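Local structure of 7,8-dihydro-6-hydroxymethylpterin pyrophosphokinase-dihydropteroate synthase (Plasmodium falciparum, 6JWS) at residues D26-V31 with K379-Y384; I33-L38 with P568-L573; T51-E56 with N372-V377. The protein probably catalyses two successive steps of folate biosynthesis, pyrophosphorylation of 6-hydroxymethyl-7,8-dihydropterin by ATP and condensation of the product with 4-aminobenzoate to 7,8-dihydropteroate. The protein carries 1 engineered substitution. All coordinates share one frame; numbering follows the deposited sequence.

Interaction 1 of 3, residues D26-V31 with K379-Y384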
loop_
_atom_site.group_PDB
_atom_site.type_symbol
_atom_site.label_atom_id
_atom_site.label_comp_id
_atom_site.label_asym_id
_atom_site.label_seq_id
_atom_site.Cartn_x
_atom_site.Cartn_y
_atom_site.Cartn_z
ATOM N N ASP B 26 -0.495 -23.230 27.204
ATOM C CA ASP B 26 -1.253 -24.035 26.259
ATOM C C ASP B 26 -1.903 -23.120 25.218
ATOM O O ASP B 26 -2.858 -22.411 25.521
ATOM C CB ASP B 26 -2.254 -24.916 27.018
ATOM C CG ASP B 26 -3.024 -25.899 26.156
ATOM O OD1 ASP B 26 -2.772 -25.939 24.935
ATOM O OD2 ASP B 26 -3.879 -26.613 26.717
ATOM N N ARG B 27 -1.395 -23.170 23.981
ATOM C CA ARG B 27 -1.810 -22.273 22.912
ATOM C C ARG B 27 -3.208 -22.624 22.392
ATOM O O ARG B 27 -4.072 -21.746 22.320
ATOM C CB ARG B 27 -0.747 -22.233 21.806
ATOM C CG ARG B 27 -1.232 -21.637 20.492
ATOM C CD ARG B 27 -0.156 -21.498 19.428
ATOM N NE ARG B 27 -0.676 -21.552 18.068
ATOM C CZ ARG B 27 -1.577 -20.719 17.539
ATOM N NH1 ARG B 27 -2.112 -19.747 18.260
ATOM N NH2 ARG B 27 -1.955 -20.875 16.283
ATOM N N ARG B 28 -3.424 -23.899 22.022
ATOM C CA ARG B 28 -4.672 -24.336 21.403
ATOM C C ARG B 28 -5.834 -23.975 22.318
ATOM O O ARG B 28 -6.887 -23.579 21.828
ATOM C CB ARG B 28 -4.659 -25.838 21.062
ATOM C CG ARG B 28 -5.890 -26.382 20.320
ATOM C CD ARG B 28 -6.029 -27.911 20.281
ATOM N NE ARG B 28 -6.156 -28.619 21.564
ATOM C CZ ARG B 28 -7.208 -29.336 21.978
ATOM N NH1 ARG B 28 -7.182 -29.924 23.164
ATOM N NH2 ARG B 28 -8.276 -29.470 21.211
ATOM N N ASN B 29 -5.610 -24.079 23.637
ATOM C CA ASN B 29 -6.676 -23.920 24.614
ATOM C C ASN B 29 -6.544 -22.619 25.400
ATOM O O ASN B 29 -7.233 -22.437 26.404
ATOM C CB ASN B 29 -6.737 -25.109 25.573
ATOM C CG ASN B 29 -7.172 -26.378 24.876
ATOM O OD1 ASN B 29 -6.446 -27.370 24.885
ATOM N ND2 ASN B 29 -8.334 -26.341 24.243
ATOM N N ALA B 30 -5.698 -21.697 24.928
ATOM C CA ALA B 30 -5.384 -20.501 25.706
ATOM C C ALA B 30 -6.654 -19.752 26.113
ATOM O O ALA B 30 -6.782 -19.340 27.265
ATOM C CB ALA B 30 -4.413 -19.626 24.954
ATOM N N VAL B 31 -7.600 -19.614 25.172
ATOM C CA VAL B 31 -8.835 -18.870 25.386
ATOM C C VAL B 31 -9.716 -19.578 26.409
ATOM O O VAL B 31 -10.220 -18.937 27.330
ATOM C CB VAL B 31 -9.606 -18.615 24.075
ATOM C CG1 VAL B 31 -10.902 -17.857 24.324
ATOM C CG2 VAL B 31 -8.747 -17.873 23.065
ATOM N N LYS B 379 -14.530 -15.612 18.482
ATOM C CA LYS B 379 -15.417 -16.667 18.940
ATOM C C LYS B 379 -14.770 -17.381 20.126
ATOM O O LYS B 379 -15.024 -17.028 21.279
ATOM C CB LYS B 379 -15.812 -17.575 17.768
ATOM C CG LYS B 379 -16.852 -18.643 18.093
ATOM C CD LYS B 379 -17.051 -19.684 16.988
ATOM C CE LYS B 379 -17.803 -20.907 17.487
ATOM N NZ LYS B 379 -18.421 -21.689 16.387
ATOM N N ASP B 380 -13.891 -18.342 19.828
ATOM C CA ASP B 380 -13.249 -19.143 20.858
ATOM C C ASP B 380 -11.780 -19.391 20.509
ATOM O O ASP B 380 -11.120 -20.182 21.173
ATOM C CB ASP B 380 -14.048 -20.422 21.158
ATOM C CG ASP B 380 -14.371 -21.300 19.955
ATOM O OD1 ASP B 380 -13.685 -21.167 18.907
ATOM O OD2 ASP B 380 -15.322 -22.130 20.066
ATOM N N ARG B 381 -11.267 -18.702 19.483
ATOM C CA ARG B 381 -9.891 -18.876 19.044
ATOM C C ARG B 381 -9.125 -17.546 19.077
ATOM O O ARG B 381 -9.693 -16.458 18.943
ATOM C CB ARG B 381 -9.884 -19.507 17.646
ATOM C CG ARG B 381 -9.504 -20.980 17.607
ATOM C CD ARG B 381 -10.365 -21.959 18.387
ATOM N NE ARG B 381 -9.559 -22.973 19.070
ATOM C CZ ARG B 381 -10.021 -24.117 19.593
ATOM N NH1 ARG B 381 -11.304 -24.436 19.503
ATOM N NH2 ARG B 381 -9.184 -24.953 20.188
ATOM N N ILE B 382 -7.805 -17.664 19.239
ATOM C CA ILE B 382 -6.832 -16.582 19.145
ATOM C C ILE B 382 -6.806 -15.986 17.731
ATOM O O ILE B 382 -6.676 -16.714 16.749
ATOM C CB ILE B 382 -5.454 -17.162 19.523
ATOM C CG1 ILE B 382 -5.345 -17.427 21.023
ATOM C CG2 ILE B 382 -4.294 -16.321 19.012
ATOM C CD1 ILE B 382 -4.110 -18.249 21.352
ATOM N N SER B 383 -6.912 -14.652 17.643
ATOM C CA SER B 383 -6.584 -13.902 16.435
ATOM C C SER B 383 -5.498 -12.903 16.817
ATOM O O SER B 383 -5.619 -12.224 17.833
ATOM C CB SER B 383 -7.789 -13.159 15.862
ATOM O OG SER B 383 -8.786 -14.030 15.336
ATOM N N TYR B 384 -4.438 -12.824 16.019
ATOM C CA TYR B 384 -3.407 -11.840 16.292
ATOM C C TYR B 384 -3.843 -10.507 15.703
ATOM O O TYR B 384 -4.098 -10.428 14.495
ATOM C CB TYR B 384 -2.070 -12.271 15.674
ATOM C CG TYR B 384 -1.543 -13.555 16.255
ATOM C CD1 TYR B 384 -1.028 -13.593 17.538
ATOM C CD2 TYR B 384 -1.652 -14.747 15.553
ATOM C CE1 TYR B 384 -0.604 -14.780 18.100
ATOM C CE2 TYR B 384 -1.201 -15.942 16.089
ATOM C CZ TYR B 384 -0.680 -15.953 17.369
ATOM O OH TYR B 384 -0.225 -17.124 17.900
HETATM O O HOH W 1 -8.100 -21.209 22.382
#
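A beta hairpin made by strands 372-377 and 382-384 extends the antiparallel sheet of the HPPK part, which has a ferredoxin-like fold, and its outer strand meets the start of the first helix, 30-44. The chain enters that helix through a type I beta turn from Arg27 to Ala30, closed by Ala30 N on Arg27 O at 3.1 Å.

Ile382 and Val31 form the apolar centre. CG1 of Ile382 lies beside its own backbone N (chi1 -73°), and the chain runs on to bring CD1 over the turn, 3.6 Å from Arg27 O and 3.9 Å from Ala30 CB. The methyl of alanine is small enough to let the isoleucine tip settle at the helix start. Val31 faces it from the helix: its CG2 approaches Ile382 CG1 at 4.0 Å and also skirts the backbone of 380-382. A beta-branched residue suits both places, since it spreads methyls close to its own backbone. Tyr164 of strand 163-172 touches Arg27, Ala30 and Ile382 from within the sheet.

Two arginines flank this patch. The side chain of Arg27, poorly ordered, passes obliquely over Ile382; its NH1 lies near Tyr384 OH without a hydrogen bond to it, the hydroxyl being bonded to Glu56. Arg381 instead bends at chi2 and chi3, which turns its guanidinium back to the turn, where it lies alongside Arg28 pointing the same way. Its NH2 makes a weak bond to Arg28 O, 3.1 Å long and bent to 134°. That carbonyl has a second donor: a water 2.7 Å from Arg28 O also accepts from Val31 N and weakly donates to Asp380 O, at 3.4 Å.

Interaction 2 of 3, residues I33-L38 with P568-L573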
loop_
_atom_site.group_PDB
_atom_site.type_symbol
_atom_site.label_atom_id
_atom_site.label_comp_id
_atom_site.label_asym_id
_atom_site.label_seq_id
_atom_site.Cartn_x
_atom_site.Cartn_y
_atom_site.Cartn_z
ATOM N N ILE B 33 -8.944 -21.826 28.656
ATOM C CA ILE B 33 -8.297 -21.886 29.955
ATOM C C ILE B 33 -8.476 -20.547 30.660
ATOM O O ILE B 33 -8.933 -20.498 31.807
ATOM C CB ILE B 33 -6.805 -22.286 29.834
ATOM C CG1 ILE B 33 -6.584 -23.662 29.188
ATOM C CG2 ILE B 33 -6.091 -22.176 31.176
ATOM C CD1 ILE B 33 -7.697 -24.661 29.433
ATOM N N LEU B 34 -8.127 -19.457 29.964
ATOM C CA LEU B 34 -8.086 -18.157 30.619
ATOM C C LEU B 34 -9.496 -17.646 30.916
ATOM O O LEU B 34 -9.722 -17.025 31.958
ATOM C CB LEU B 34 -7.231 -17.176 29.809
ATOM C CG LEU B 34 -5.739 -17.514 29.770
ATOM C CD1 LEU B 34 -5.032 -16.793 28.629
ATOM C CD2 LEU B 34 -5.074 -17.201 31.104
ATOM N N GLU B 35 -10.458 -17.960 30.041
ATOM C CA GLU B 35 -11.831 -17.541 30.302
ATOM C C GLU B 35 -12.480 -18.353 31.436
ATOM O O GLU B 35 -13.305 -17.829 32.183
ATOM C CB GLU B 35 -12.663 -17.500 29.016
ATOM C CG GLU B 35 -12.176 -16.453 28.027
ATOM C CD GLU B 35 -13.113 -15.978 26.925
ATOM O OE1 GLU B 35 -13.967 -16.777 26.457
ATOM O OE2 GLU B 35 -12.982 -14.796 26.529
ATOM N N THR B 36 -12.112 -19.633 31.563
ATOM C CA THR B 36 -12.563 -20.471 32.670
ATOM C C THR B 36 -12.111 -19.848 33.994
ATOM O O THR B 36 -12.908 -19.697 34.921
ATOM C CB THR B 36 -12.085 -21.926 32.493
ATOM O OG1 THR B 36 -12.628 -22.487 31.292
ATOM C CG2 THR B 36 -12.396 -22.815 33.680
ATOM N N ALA B 37 -10.831 -19.452 34.063
ATOM C CA ALA B 37 -10.300 -18.768 35.234
ATOM C C ALA B 37 -11.013 -17.440 35.462
ATOM O O ALA B 37 -11.273 -17.094 36.614
ATOM C CB ALA B 37 -8.801 -18.591 35.132
ATOM N N LEU B 38 -11.336 -16.697 34.389
ATOM C CA LEU B 38 -12.076 -15.446 34.568
ATOM C C LEU B 38 -13.400 -15.717 35.272
ATOM O O LEU B 38 -13.761 -14.988 36.189
ATOM C CB LEU B 38 -12.362 -14.740 33.239
ATOM C CG LEU B 38 -11.211 -13.954 32.607
ATOM C CD1 LEU B 38 -11.637 -13.408 31.247
ATOM C CD2 LEU B 38 -10.753 -12.819 33.502
ATOM N N PRO B 568 -14.528 -8.800 28.671
ATOM C CA PRO B 568 -13.085 -8.878 28.427
ATOM C C PRO B 568 -12.694 -7.920 27.295
ATOM O O PRO B 568 -13.350 -7.901 26.255
ATOM C CB PRO B 568 -12.873 -10.334 27.987
ATOM C CG PRO B 568 -14.080 -11.100 28.529
ATOM C CD PRO B 568 -15.218 -10.102 28.568
ATOM N N ARG B 569 -11.622 -7.139 27.521
ATOM C CA ARG B 569 -11.126 -6.117 26.607
ATOM C C ARG B 569 -10.880 -6.667 25.199
ATOM O O ARG B 569 -11.173 -5.984 24.216
ATOM C CB ARG B 569 -9.847 -5.465 27.150
ATOM C CG ARG B 569 -9.391 -4.237 26.366
ATOM C CD ARG B 569 -8.139 -3.593 26.952
ATOM N NE ARG B 569 -8.427 -3.092 28.283
ATOM C CZ ARG B 569 -8.706 -1.824 28.551
ATOM N NH1 ARG B 569 -8.656 -0.911 27.588
ATOM N NH2 ARG B 569 -8.999 -1.484 29.792
ATOM N N TYR B 570 -10.337 -7.886 25.107
ATOM C CA TYR B 570 -9.919 -8.477 23.844
ATOM C C TYR B 570 -11.129 -8.968 23.037
ATOM O O TYR B 570 -10.967 -9.492 21.938
ATOM C CB TYR B 570 -8.913 -9.604 24.110
ATOM C CG TYR B 570 -9.404 -10.649 25.077
ATOM C CD1 TYR B 570 -10.191 -11.694 24.637
ATOM C CD2 TYR B 570 -9.133 -10.563 26.433
ATOM C CE1 TYR B 570 -10.701 -12.641 25.505
ATOM C CE2 TYR B 570 -9.625 -11.508 27.316
ATOM C CZ TYR B 570 -10.400 -12.554 26.847
ATOM O OH TYR B 570 -10.914 -13.491 27.696
ATOM N N ARG B 571 -12.353 -8.770 23.555
ATOM C CA ARG B 571 -13.544 -9.235 22.848
ATOM C C ARG B 571 -14.361 -8.066 22.287
ATOM O O ARG B 571 -15.474 -8.271 21.812
ATOM C CB ARG B 571 -14.432 -10.107 23.748
ATOM C CG ARG B 571 -13.972 -11.556 23.857
ATOM C CD ARG B 571 -14.955 -12.415 24.640
ATOM N NE ARG B 571 -14.603 -13.825 24.633
ATOM C CZ ARG B 571 -14.930 -14.695 23.681
ATOM N NH1 ARG B 571 -15.618 -14.283 22.617
ATOM N NH2 ARG B 571 -14.564 -15.962 23.791
ATOM N N ILE B 572 -13.807 -6.854 22.313
ATOM C CA ILE B 572 -14.551 -5.665 21.913
ATOM C C ILE B 572 -13.902 -5.094 20.659
ATOM O O ILE B 572 -12.714 -4.803 20.670
ATOM C CB ILE B 572 -14.529 -4.627 23.055
ATOM C CG1 ILE B 572 -15.165 -5.206 24.325
ATOM C CG2 ILE B 572 -15.183 -3.319 22.626
ATOM C CD1 ILE B 572 -14.911 -4.401 25.571
ATOM N N LEU B 573 -14.691 -4.914 19.595
ATOM C CA LEU B 573 -14.182 -4.390 18.338
ATOM C C LEU B 573 -14.802 -3.024 18.083
ATOM O O LEU B 573 -15.909 -2.756 18.563
ATOM C CB LEU B 573 -14.533 -5.398 17.250
ATOM C CG LEU B 573 -13.965 -6.797 17.516
ATOM C CD1 LEU B 573 -15.081 -7.777 17.808
ATOM C CD2 LEU B 573 -13.165 -7.272 16.323
#
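Helix residues 33-38 face a 3-10 turn, 569-571, that leads into strand 572-575 of the parallel barrel sheet, and the backbones stay well apart, with Glu35 CA and Pro568 CA 9.0 Å from each other as the nearest pair. Long side chains therefore have to bridge the gap between the helix of the HPPK part and the TIM barrel of the DHPS part.

Glu35 does this from the helix. Its CG lies beside the backbone N (chi1 -65°) and the chain extends beyond CG to meet Arg571 tip to tip. The extended arginine grips the carboxylate side-on: NE donates to Glu35 OE2 at 2.7 Å, almost straight at 171°, while NH2 donates to Glu35 OE1 at 2.9 Å. Both oxygens use their syn lone pairs, although the two flat groups are turned 34° apart. The anti lone pair of OE2 takes a third bond, from Tyr570 OH at 2.7 Å, so one oxygen is held from two sides.

Tyr570 adopts the crowded position between backbone N and carbonyl carbon, and Pro568 CB covers part of one ring face. Leu38 CD1 reaches the phenol tip, 3.6 Å from Tyr570 OH, and loosely touches Pro568 CG at 4.3 Å. Phe523 packs against Glu35, Pro568 and Arg571.

Arg571 is itself positioned by Ser525, through NH1, and by the carbonyl of Lys379, through NH2. Three donors on a buried carboxylate, two of them from the Arg571 cation and one a phenol, should stabilise its negative charge and probably keep Glu35 ionised.

Interaction 3 of 3, residues T51-E56 with N372-V377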
loop_
_atom_site.group_PDB
_atom_site.type_symbol
_atom_site.label_atom_id
_atom_site.label_comp_id
_atom_site.label_asym_id
_atom_site.label_seq_id
_atom_site.Cartn_x
_atom_site.Cartn_y
_atom_site.Cartn_z
ATOM N N THR B 51 -9.869 -5.499 32.444
ATOM C CA THR B 51 -9.081 -6.546 31.823
ATOM C C THR B 51 -8.131 -5.879 30.838
ATOM O O THR B 51 -8.394 -4.772 30.379
ATOM C CB THR B 51 -9.933 -7.567 31.050
ATOM O OG1 THR B 51 -10.913 -6.916 30.231
ATOM C CG2 THR B 51 -10.608 -8.607 31.926
ATOM N N SER B 52 -7.024 -6.552 30.523
ATOM C CA SER B 52 -6.113 -6.123 29.481
ATOM C C SER B 52 -6.479 -6.903 28.221
ATOM O O SER B 52 -7.356 -7.758 28.280
ATOM C CB SER B 52 -4.698 -6.438 29.901
ATOM O OG SER B 52 -4.465 -7.852 29.862
ATOM N N TYR B 53 -5.795 -6.623 27.098
ATOM C CA TYR B 53 -5.792 -7.565 25.998
ATOM C C TYR B 53 -5.193 -8.894 26.459
ATOM O O TYR B 53 -4.529 -8.998 27.482
ATOM C CB TYR B 53 -5.102 -6.983 24.755
ATOM C CG TYR B 53 -5.923 -5.900 24.103
ATOM C CD1 TYR B 53 -7.013 -6.220 23.295
ATOM C CD2 TYR B 53 -5.668 -4.554 24.358
ATOM C CE1 TYR B 53 -7.807 -5.223 22.746
ATOM C CE2 TYR B 53 -6.458 -3.547 23.827
ATOM C CZ TYR B 53 -7.533 -3.887 23.012
ATOM O OH TYR B 53 -8.358 -2.904 22.512
ATOM N N LEU B 54 -5.413 -9.911 25.643
ATOM C CA LEU B 54 -4.679 -11.155 25.698
ATOM C C LEU B 54 -3.383 -10.948 24.920
ATOM O O LEU B 54 -3.383 -10.221 23.930
ATOM C CB LEU B 54 -5.556 -12.172 24.971
ATOM C CG LEU B 54 -5.781 -13.466 25.720
ATOM C CD1 LEU B 54 -7.002 -14.199 25.166
ATOM C CD2 LEU B 54 -4.527 -14.331 25.597
ATOM N N TYR B 55 -2.295 -11.606 25.355
ATOM C CA TYR B 55 -1.006 -11.442 24.694
ATOM C C TYR B 55 -0.282 -12.772 24.560
ATOM O O TYR B 55 -0.280 -13.580 25.479
ATOM C CB TYR B 55 -0.117 -10.461 25.451
ATOM C CG TYR B 55 -0.589 -9.032 25.394
ATOM C CD1 TYR B 55 -0.228 -8.198 24.342
ATOM C CD2 TYR B 55 -1.423 -8.522 26.379
ATOM C CE1 TYR B 55 -0.661 -6.881 24.295
ATOM C CE2 TYR B 55 -1.848 -7.210 26.352
ATOM C CZ TYR B 55 -1.471 -6.391 25.303
ATOM O OH TYR B 55 -1.920 -5.099 25.275
ATOM N N GLU B 56 0.349 -12.975 23.405
ATOM C CA GLU B 56 1.276 -14.079 23.248
ATOM C C GLU B 56 2.692 -13.557 23.465
ATOM O O GLU B 56 3.156 -12.659 22.757
ATOM C CB GLU B 56 1.136 -14.704 21.875
ATOM C CG GLU B 56 2.292 -15.627 21.535
ATOM C CD GLU B 56 2.059 -16.206 20.164
ATOM O OE1 GLU B 56 1.180 -17.085 20.046
ATOM O OE2 GLU B 56 2.696 -15.724 19.210
ATOM N N ASN B 372 5.780 -9.991 21.098
ATOM C CA ASN B 372 4.826 -9.891 22.192
ATOM C C ASN B 372 3.520 -9.369 21.600
ATOM O O ASN B 372 3.318 -8.162 21.516
ATOM C CB ASN B 372 5.376 -9.047 23.344
ATOM C CG ASN B 372 6.547 -9.714 24.033
ATOM O OD1 ASN B 372 6.364 -10.697 24.742
ATOM N ND2 ASN B 372 7.752 -9.208 23.815
ATOM N N LYS B 373 2.680 -10.300 21.139
ATOM C CA LYS B 373 1.608 -9.996 20.202
ATOM C C LYS B 373 0.283 -9.806 20.939
ATOM O O LYS B 373 -0.144 -10.668 21.720
ATOM C CB LYS B 373 1.468 -11.123 19.183
ATOM C CG LYS B 373 2.662 -11.298 18.254
ATOM C CD LYS B 373 2.339 -12.220 17.094
ATOM C CE LYS B 373 3.493 -12.487 16.145
ATOM N NZ LYS B 373 3.080 -13.463 15.103
ATOM N N ARG B 374 -0.364 -8.671 20.643
ATOM C CA ARG B 374 -1.729 -8.396 21.070
ATOM C C ARG B 374 -2.706 -9.353 20.373
ATOM O O ARG B 374 -2.660 -9.554 19.154
ATOM C CB ARG B 374 -2.042 -6.910 20.853
ATOM C CG ARG B 374 -3.422 -6.476 21.345
ATOM C CD ARG B 374 -3.279 -5.373 22.370
ATOM N NE ARG B 374 -3.036 -4.119 21.734
ATOM C CZ ARG B 374 -2.274 -3.151 22.193
ATOM N NH1 ARG B 374 -1.633 -3.267 23.342
ATOM N NH2 ARG B 374 -2.143 -2.058 21.462
ATOM N N ILE B 375 -3.619 -9.934 21.162
ATOM C CA ILE B 375 -4.600 -10.876 20.645
ATOM C C ILE B 375 -6.010 -10.319 20.851
ATOM O O ILE B 375 -6.295 -9.743 21.896
ATOM C CB ILE B 375 -4.423 -12.222 21.373
ATOM C CG1 ILE B 375 -3.175 -12.971 20.887
ATOM C CG2 ILE B 375 -5.677 -13.080 21.263
ATOM C CD1 ILE B 375 -2.746 -14.090 21.830
ATOM N N TYR B 376 -6.909 -10.567 19.879
ATOM C CA TYR B 376 -8.338 -10.359 20.103
ATOM C C TYR B 376 -9.079 -11.676 19.851
ATOM O O TYR B 376 -8.517 -12.572 19.218
ATOM C CB TYR B 376 -8.880 -9.199 19.251
ATOM C CG TYR B 376 -8.977 -9.501 17.776
ATOM C CD1 TYR B 376 -7.854 -9.412 16.970
ATOM C CD2 TYR B 376 -10.171 -9.883 17.172
ATOM C CE1 TYR B 376 -7.908 -9.655 15.609
ATOM C CE2 TYR B 376 -10.239 -10.149 15.806
ATOM C CZ TYR B 376 -9.102 -10.026 15.018
ATOM O OH TYR B 376 -9.091 -10.275 13.670
ATOM N N VAL B 377 -10.339 -11.784 20.324
ATOM C CA VAL B 377 -11.074 -13.039 20.153
ATOM C C VAL B 377 -12.439 -12.789 19.502
ATOM O O VAL B 377 -13.216 -11.947 19.960
ATOM C CB VAL B 377 -11.195 -13.829 21.475
ATOM C CG1 VAL B 377 -12.018 -15.102 21.317
ATOM C CG2 VAL B 377 -9.829 -14.174 22.045
HETATM O O HOH W 2 2.784 -15.963 16.760
#
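Strand 372-377 runs antiparallel to the end of strand 46-57, their axes approaching to 4.6 Å and turned to 138°, and so joins the hairpin to the HPPK sheet. Asn372 opens the pairing with a CA-H...O contact to Glu56 O, while its ND2 holds Ile368 O. Lys373 forms a hydrogen-bonded pair with Glu56: Lys373 N donates to Glu56 O, and Glu56 N to Lys373 O, each at 2.9 Å. Their extended side chains lie alongside one another, but a water bridges Lys373 NZ and Glu56 OE2, which stay 4.7 Å apart; NZ forms its salt bridge with Glu387, and Glu56 OE1 binds Tyr164 and Tyr384.

Arg374, in a non-hydrogen-bonded pair with Tyr55, bends at chi2 and chi3 between two tyrosines. Its CD presses on Tyr53, 3.2 Å from CG, with NE over that ring's face. Its NH1 donates within the guanidinium plane to Tyr55 OH at 2.7 Å. Ile375 N then bonds to Leu54 O at 2.8 Å, and the CB atoms of this pair meet at 3.8 Å. Val377 finishes the strand, its CG2 touching Leu54 CD1.

Arginine suits its place by combining an aliphatic stem for the rings with a planar head for polar partners. NH2 also forms a salt bridge with Glu599, which probably balances the charge chiefly, while Asp335, hydrogen-bonded to Tyr55 OH, may polarise that hydroxyl.

Overall arrangement
The three contacts lie close together where the HPPK sheet and the DHPS barrel meet, their centres 9 to 10 Å apart. Interactions 1 and 2 both use helix 30-44, and a probable hydrogen bond from Arg571 NH2 to Lys379 O, 2.8 Å, couples them. Interactions 1 and 3 share the hairpin, whose strands are joined by Tyr376 N and Ser383 O, 2.9 Å apart. Interaction 3 reaches interaction 2 through Val377 N and Tyr570 O, 2.9 Å apart, which ties the hairpin to the barrel. Interaction 1 lies away from the known sites, whereas in interaction 2 the Leu38 side chain is about 11 Å from the bound calcium.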